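Local atomic coordinates of transcription anti-terminator antagonist UpxZ (Bacteroides uniformis ATCC 8492, PDB entry 4EPZ), a protein that probably regulates capsular polysaccharide synthesis by antagonising transcription anti-termination. Residues D55-E58 with E59-C63; L108-G111 with Y112-T115; I143-E146 with L147-E151. All coordinates share one frame; numbering follows the deposited sequence. Where two conformers were deposited one is given.

Interaction 1 of 3, residues D55-E58 with E59-C63; sequences DIEE and EGNLC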
loop_
_atom_site.group_PDB
_atom_site.type_symbol
_atom_site.label_atom_id
_atom_site.label_comp_id
_atom_site.label_asym_id
_atom_site.label_seq_id
_atom_site.Cartn_x
_atom_site.Cartn_y
_atom_site.Cartn_z
ATOM N N ASP A 55 16.037 -10.432 -1.121
ATOM C CA ASP A 55 15.311 -11.090 -0.048
ATOM C C ASP A 55 13.822 -10.788 -0.195
ATOM O O ASP A 55 13.427 -9.613 -0.203
ATOM C CB ASP A 55 15.861 -10.634 1.297
ATOM C CG ASP A 55 15.120 -11.282 2.417
ATOM O OD1 ASP A 55 15.332 -12.500 2.642
ATOM O OD2 ASP A 55 14.250 -10.608 3.016
ATOM N N ILE A 56 12.991 -11.845 -0.308
ATOM C CA ILE A 56 11.558 -11.616 -0.579
ATOM C C ILE A 56 10.834 -10.862 0.520
ATOM O O ILE A 56 9.998 -10.024 0.177
ATOM C CB ILE A 56 10.740 -12.854 -1.000
ATOM C CG1 ILE A 56 10.714 -13.935 0.112
ATOM C CG2 ILE A 56 11.234 -13.362 -2.366
ATOM C CD1 ILE A 56 9.768 -15.063 -0.117
ATOM N N GLU A 57 11.148 -11.089 1.794
ATOM C CA GLU A 57 10.466 -10.333 2.871
ATOM C C GLU A 57 10.891 -8.854 2.831
ATOM O O GLU A 57 10.051 -7.968 2.996
ATOM C CB GLU A 57 10.771 -10.982 4.244
ATOM C CG GLU A 57 10.031 -10.302 5.383
ATOM C CD GLU A 57 10.225 -10.857 6.790
ATOM O OE1 GLU A 57 10.680 -12.011 6.926
ATOM O OE2 GLU A 57 9.945 -10.113 7.755
ATOM N N GLU A 58 12.182 -8.585 2.611
ATOM C CA GLU A 58 12.650 -7.202 2.540
ATOM C C GLU A 58 12.025 -6.521 1.301
ATOM O O GLU A 58 11.475 -5.427 1.419
ATOM C CB GLU A 58 14.163 -7.168 2.504
ATOM C CG GLU A 58 14.669 -5.746 2.537
ATOM C CD GLU A 58 16.174 -5.709 2.555
ATOM O OE1 GLU A 58 16.777 -6.001 1.500
ATOM O OE2 GLU A 58 16.745 -5.529 3.652
ATOM N N GLU A 59 12.059 -7.208 0.144
ATOM C CA GLU A 59 11.439 -6.724 -1.087
ATOM C C GLU A 59 9.924 -6.435 -0.874
ATOM O O GLU A 59 9.468 -5.374 -1.287
ATOM C CB GLU A 59 11.691 -7.719 -2.241
ATOM C CG GLU A 59 11.128 -7.307 -3.613
ATOM C CD GLU A 59 11.686 -6.085 -4.337
ATOM O OE1 GLU A 59 12.496 -5.328 -3.749
ATOM O OE2 GLU A 59 11.346 -5.920 -5.534
ATOM N N GLY A 60 9.181 -7.319 -0.193
ATOM C CA GLY A 60 7.776 -7.066 0.122
ATOM C C GLY A 60 7.592 -5.779 0.916
ATOM O O GLY A 60 6.703 -4.975 0.622
ATOM N N ASN A 61 8.411 -5.579 1.963
ATOM C CA ASN A 61 8.290 -4.386 2.811
ATOM C C ASN A 61 8.648 -3.124 2.027
ATOM O O ASN A 61 7.997 -2.093 2.215
ATOM C CB ASN A 61 9.189 -4.523 4.036
ATOM C CG ASN A 61 8.480 -5.331 5.082
ATOM O OD1 ASN A 61 7.511 -4.859 5.678
ATOM N ND2 ASN A 61 8.899 -6.576 5.287
ATOM N N LEU A 62 9.705 -3.203 1.182
ATOM C CA LEU A 62 10.087 -2.068 0.332
ATOM C C LEU A 62 8.937 -1.699 -0.615
ATOM O O LEU A 62 8.559 -0.520 -0.723
ATOM C CB LEU A 62 11.329 -2.444 -0.486
ATOM C CG LEU A 62 12.702 -2.292 0.158
ATOM C CD1 LEU A 62 13.771 -2.874 -0.788
ATOM C CD2 LEU A 62 13.035 -0.790 0.394
ATOM N N CYS A 63 8.385 -2.702 -1.319
ATOM C CA CYS A 63 7.292 -2.476 -2.262
ATOM C C CYS A 63 6.078 -1.920 -1.575
ATOM O O CYS A 63 5.430 -1.028 -2.115
ATOM C CB CYS A 63 6.956 -3.762 -2.988
ATOM S SG CYS A 63 8.205 -4.204 -4.195
HETATM O O HOH W 1 7.853 -8.451 7.325
#
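N61 folds back on the first turn of its helix and grips the carbonyl of E57 twice. Its amide ND2 lies 2.9 Å from E57 O, and its own backbone N lies 3.1 Å from the same E57 O; the two donors arrive from opposite faces of the carbonyl plane, the side-chain one well above it, in a bent hydrogen bond (N-H...O 137°). What brings the amide round is its first torsion: CG stands anti to the carbonyl carbon, beside the backbone N (chi1 -83°), which swings ND2 back toward the start of the helix. The E57 side chain, extended, runs alongside N61 and points the same way, the carboxylate and amide planes turned 45° from each other. One water joins their ends, donating a hydrogen bond to E57 OE2 at 2.7 Å and accepting from N61 ND2 at 3.0 Å, so that ND2 serves both the carbonyl and the water.

This is the opening turn of helix 56-72, and D55 is its N-cap: E58 N donates to D55 OD2 at 2.9 Å, on the anti side of the carboxylate. Main-chain bonds follow at once, beginning with E59 N to D55 O. L62 lays CB and CG against E58 O, with CG 3.6 Å from that oxygen.

E58 and E59 find their main polar partners elsewhere, E58 OE1 at S53 and E59 OE2 in a salt bridge with R90. Helix 5-20 packs on the side of E58, N61 and L62 through L5, L6 and L10, while C63 meets R90 and I91 of helix 80-92.

Interaction 2 of 3, residues L108-G111 with Y112-T115; sequences LTWG and YSET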
loop_
_atom_site.group_PDB
_atom_site.type_symbol
_atom_site.label_atom_id
_atom_site.label_comp_id
_atom_site.label_asym_id
_atom_site.label_seq_id
_atom_site.Cartn_x
_atom_site.Cartn_y
_atom_site.Cartn_z
ATOM N N LEU A 108 -1.579 -7.492 -1.167
ATOM C CA LEU A 108 -2.719 -7.907 -2.010
ATOM C C LEU A 108 -3.749 -6.798 -2.089
ATOM O O LEU A 108 -4.259 -6.540 -3.182
ATOM C CB LEU A 108 -3.404 -9.170 -1.480
ATOM C CG LEU A 108 -2.621 -10.491 -1.555
ATOM C CD1 LEU A 108 -3.209 -11.487 -0.551
ATOM C CD2 LEU A 108 -2.679 -11.070 -3.002
ATOM N N THR A 109 -4.017 -6.096 -0.956
ATOM C CA THR A 109 -5.052 -5.068 -0.922
ATOM C C THR A 109 -4.601 -3.844 -1.722
ATOM O O THR A 109 -5.352 -3.331 -2.558
ATOM C CB THR A 109 -5.401 -4.748 0.538
ATOM O OG1 THR A 109 -5.857 -5.952 1.130
ATOM C CG2 THR A 109 -6.467 -3.669 0.631
ATOM N N TRP A 110 -3.402 -3.332 -1.434
ATOM C CA TRP A 110 -2.868 -2.184 -2.181
ATOM C C TRP A 110 -2.675 -2.511 -3.661
ATOM O O TRP A 110 -2.960 -1.663 -4.514
ATOM C CB TRP A 110 -1.561 -1.701 -1.561
ATOM C CG TRP A 110 -1.842 -0.838 -0.381
ATOM C CD1 TRP A 110 -1.838 -1.217 0.926
ATOM C CD2 TRP A 110 -2.404 0.482 -0.417
ATOM N NE1 TRP A 110 -2.248 -0.168 1.724
ATOM C CE2 TRP A 110 -2.619 0.884 0.922
ATOM C CE3 TRP A 110 -2.659 1.405 -1.451
ATOM C CZ2 TRP A 110 -3.112 2.153 1.256
ATOM C CZ3 TRP A 110 -3.145 2.664 -1.115
ATOM C CH2 TRP A 110 -3.398 3.013 0.217
ATOM N N GLY A 111 -2.212 -3.719 -3.968
ATOM C CA GLY A 111 -2.039 -4.138 -5.363
ATOM C C GLY A 111 -3.378 -4.198 -6.082
ATOM O O GLY A 111 -3.519 -3.675 -7.204
ATOM N N TYR A 112 -4.411 -4.713 -5.404
ATOM C CA TYR A 112 -5.775 -4.713 -5.988
ATOM C C TYR A 112 -6.254 -3.269 -6.234
ATOM O O TYR A 112 -6.885 -2.984 -7.263
ATOM C CB TYR A 112 -6.748 -5.444 -5.028
ATOM C CG TYR A 112 -8.206 -5.282 -5.400
ATOM C CD1 TYR A 112 -8.758 -6.000 -6.460
ATOM C CD2 TYR A 112 -9.034 -4.421 -4.685
ATOM C CE1 TYR A 112 -10.104 -5.849 -6.805
ATOM C CE2 TYR A 112 -10.366 -4.232 -5.049
ATOM C CZ TYR A 112 -10.900 -4.974 -6.088
ATOM O OH TYR A 112 -12.227 -4.835 -6.401
ATOM N N SER A 113 -5.984 -2.343 -5.292
ATOM C CA SER A 113 -6.478 -0.973 -5.473
ATOM C C SER A 113 -5.941 -0.301 -6.735
ATOM O O SER A 113 -6.584 0.609 -7.278
ATOM C CB SER A 113 -6.088 -0.118 -4.284
ATOM O OG SER A 113 -4.734 0.308 -4.334
ATOM N N GLU A 114 -4.754 -0.719 -7.172
ATOM C CA GLU A 114 -4.081 -0.141 -8.344
ATOM C C GLU A 114 -4.448 -0.821 -9.643
ATOM O O GLU A 114 -4.298 -0.214 -10.703
ATOM C CB GLU A 114 -2.566 -0.247 -8.194
ATOM C CG GLU A 114 -2.005 0.701 -7.143
ATOM C CD GLU A 114 -1.983 2.172 -7.511
ATOM O OE1 GLU A 114 -2.049 2.499 -8.719
ATOM O OE2 GLU A 114 -1.940 3.005 -6.581
ATOM N N THR A 115 -4.902 -2.063 -9.583
ATOM C CA THR A 115 -5.139 -2.877 -10.775
ATOM C C THR A 115 -6.567 -3.304 -11.000
ATOM O O THR A 115 -6.935 -3.601 -12.162
ATOM C CB THR A 115 -4.313 -4.184 -10.642
ATOM O OG1 THR A 115 -4.731 -4.900 -9.457
ATOM C CG2 THR A 115 -2.788 -3.922 -10.557
#
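G111 meets Y112, S113, E114 and T115 through its backbone, and its carbonyl is the most heavily used acceptor in this turn. E114 N approaches G111 O at 3.2 Å from one face of the carbonyl plane, and T115 OG1 approaches G111 O at 2.8 Å from the opposite face; T115 N adds a weak bond. The hydroxyl of T115 stands between its own backbone N and carbonyl carbon (chi1 60°), which turns it back along the helix, and CG2 settles 3.4 Å from G111 O. OG1 also accepts from D117 N just beyond the helix.

The contact lies in the last turn of helix 102-115, where the regular pattern gives way: E114 N turns to G111 O, three residues back, and the i to i-4 bonds of E114 N to W110 O and of T115 N to G111 O are weak. The hydroxyl bonds come in addition, S113 OG donating to W110 O at 2.7 Å. The serine oxygen lies obliquely to the indole, 3.7 Å from W110 CE3.

Y112 touches the preceding turn by its base: CB is 3.3 Å from L108 O, and T109 O lies at the edge of the phenol ring, near its plane. With CG anti to the backbone N (chi1 169°), the ring then leads away to an edge-to-face meeting with Y116, while the W110 indole packs on L64, L67 and M68 of helix 56-72.

Interaction 3 of 3, residues I143-E146 with L147-E151; sequences IIEE and LRNFE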
loop_
_atom_site.group_PDB
_atom_site.type_symbol
_atom_site.label_atom_id
_atom_site.label_comp_id
_atom_site.label_asym_id
_atom_site.label_seq_id
_atom_site.Cartn_x
_atom_site.Cartn_y
_atom_site.Cartn_z
ATOM N N ILE A 143 -7.329 -3.267 7.523
ATOM C CA ILE A 143 -7.044 -3.675 6.137
ATOM C C ILE A 143 -8.338 -4.248 5.515
ATOM O O ILE A 143 -8.569 -4.032 4.326
ATOM C CB ILE A 143 -5.834 -4.627 6.012
ATOM C CG1 ILE A 143 -5.322 -4.701 4.535
ATOM C CG2 ILE A 143 -6.127 -6.021 6.609
ATOM C CD1 ILE A 143 -4.811 -3.256 4.018
ATOM N N ILE A 144 -9.178 -4.934 6.317
ATOM C CA ILE A 144 -10.478 -5.414 5.806
ATOM C C ILE A 144 -11.340 -4.199 5.320
ATOM O O ILE A 144 -11.938 -4.243 4.226
ATOM C CB ILE A 144 -11.208 -6.222 6.904
ATOM C CG1 ILE A 144 -10.532 -7.589 7.111
ATOM C CG2 ILE A 144 -12.709 -6.408 6.543
ATOM C CD1 ILE A 144 -11.014 -8.231 8.432
ATOM N N GLU A 145 -11.349 -3.125 6.121
ATOM C CA GLU A 145 -12.078 -1.902 5.821
ATOM C C GLU A 145 -11.512 -1.274 4.543
ATOM O O GLU A 145 -12.270 -0.875 3.649
ATOM C CB GLU A 145 -11.999 -0.939 7.021
ATOM C CG GLU A 145 -12.863 0.308 6.904
ATOM C CD GLU A 145 -12.697 1.307 8.039
ATOM O OE1 GLU A 145 -12.297 0.896 9.154
ATOM O OE2 GLU A 145 -12.954 2.510 7.808
ATOM N N GLU A 146 -10.179 -1.205 4.434
ATOM C CA GLU A 146 -9.513 -0.615 3.255
ATOM C C GLU A 146 -9.871 -1.382 1.975
ATOM O O GLU A 146 -10.249 -0.770 0.961
ATOM C CB GLU A 146 -7.995 -0.563 3.460
ATOM C CG GLU A 146 -7.618 0.545 4.445
ATOM C CD GLU A 146 -6.204 0.510 5.003
ATOM O OE1 GLU A 146 -5.328 -0.107 4.358
ATOM O OE2 GLU A 146 -5.960 1.132 6.059
ATOM N N LEU A 147 -9.796 -2.719 2.039
ATOM C CA LEU A 147 -10.158 -3.582 0.912
ATOM C C LEU A 147 -11.614 -3.358 0.512
ATOM O O LEU A 147 -11.887 -3.165 -0.683
ATOM C CB LEU A 147 -9.948 -5.052 1.249
ATOM C CG LEU A 147 -10.354 -6.051 0.139
ATOM C CD1 LEU A 147 -9.595 -5.783 -1.188
ATOM C CD2 LEU A 147 -10.184 -7.494 0.627
ATOM N N ARG A 148 -12.535 -3.348 1.489
ATOM C CA ARG A 148 -13.939 -3.132 1.174
ATOM C C ARG A 148 -14.153 -1.769 0.487
ATOM O O ARG A 148 -14.906 -1.700 -0.490
ATOM C CB ARG A 148 -14.807 -3.240 2.422
ATOM C CG ARG A 148 -16.313 -3.275 2.077
ATOM C CD ARG A 148 -17.206 -3.152 3.277
ATOM N NE ARG A 148 -17.002 -1.896 4.006
ATOM C CZ ARG A 148 -16.364 -1.806 5.169
ATOM N NH1 ARG A 148 -15.860 -2.893 5.747
ATOM N NH2 ARG A 148 -16.211 -0.628 5.758
ATOM N N ASN A 149 -13.462 -0.702 0.964
ATOM C CA ASN A 149 -13.597 0.626 0.372
ATOM C C ASN A 149 -13.076 0.628 -1.080
ATOM O O ASN A 149 -13.709 1.234 -1.942
ATOM C CB ASN A 149 -12.898 1.664 1.222
ATOM C CG ASN A 149 -13.699 2.042 2.465
ATOM O OD1 ASN A 149 -14.935 2.092 2.454
ATOM N ND2 ASN A 149 -13.018 2.361 3.553
ATOM N N PHE A 150 -11.952 -0.077 -1.354
ATOM C CA PHE A 150 -11.446 -0.147 -2.739
ATOM C C PHE A 150 -12.463 -0.878 -3.641
ATOM O O PHE A 150 -12.714 -0.447 -4.770
ATOM C CB PHE A 150 -10.079 -0.855 -2.779
ATOM C CG PHE A 150 -8.946 -0.031 -2.195
ATOM C CD1 PHE A 150 -8.777 1.305 -2.555
ATOM C CD2 PHE A 150 -7.979 -0.625 -1.380
ATOM C CE1 PHE A 150 -7.722 2.061 -2.027
ATOM C CE2 PHE A 150 -6.915 0.128 -0.874
ATOM C CZ PHE A 150 -6.795 1.460 -1.204
ATOM N N GLU A 151 -13.065 -1.956 -3.129
ATOM C CA GLU A 151 -14.033 -2.729 -3.908
ATOM C C GLU A 151 -15.262 -1.876 -4.233
ATOM O O GLU A 151 -15.706 -1.846 -5.388
ATOM C CB GLU A 151 -14.456 -3.992 -3.152
ATOM C CG GLU A 151 -13.377 -5.059 -3.070
ATOM C CD GLU A 151 -13.744 -6.232 -2.186
ATOM O OE1 GLU A 151 -14.712 -6.125 -1.400
ATOM O OE2 GLU A 151 -13.077 -7.278 -2.303
HETATM O O HOH W 2 -14.505 2.983 5.730
#
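L147 N donates to I143 O at 2.9 Å, one of the regular i to i-4 bonds of the alpha-helix 138-152, and the main-chain N149 N gives another to E145 O at 2.9 Å. Above this backbone the side chains of E145 and N149 run beside each other in the same direction, E145 extended and N149 with its CG beside the backbone N. In the conformers given, the carboxylate and amide planes stand 75° apart, and a water appears to bridge them, accepting from N149 ND2 at 2.7 Å and donating to E145 OE2 at 2.6 Å; both residues were modelled in two conformers, so this link is tentative.

In the same conformer E145 also meets R148. The arginine is bent at chi3 (60°), a kink that turns its guanidinium back over the preceding turn, where E145 O lies over one of its faces. NH2 of R148 comes 3.7 Å from CG of E145, yet the charged ends stay apart, E145 OE2 to R148 NH2 being 5.0 Å. Although the two planes are only 13° from parallel, the pair is thus an alkyl-to-guanidinium contact, with any attraction between the charges acting at longer range.

The remaining faces pack against the fold. L147 rests CB on I143 O and sends its branches to A124, H125 and I128 of helix 118-129, while I143 meets M105 and T109 of helix 102-115. E146 OE2 bonds to the hydroxyl of Y21. The F150 ring, edge-to-face with W110, also leans back on the previous turn, its CD2 lying 3.3 Å from E146 O.

Three separate helices of an all-helical chain carry these contacts, and they follow in series: interaction 1 opens helix 56-72, interaction 2 closes helix 102-115, and interaction 3 lies in helix 138-152. Interactions 2 and 3 touch, their centres about 10 Å apart, with S113 CB 3.5 Å from F150 CD1 and T109 CG2 3.7 Å from L147 CA. Interaction 1 stands about 16 Å from interaction 2 and about 22 Å from interaction 3, centre to centre, and lies across the chain's centre from the latter. Helix 102-115 lies between the other two, W110 reaching helix 56-72 beyond interaction 1 and F150 on helix 138-152.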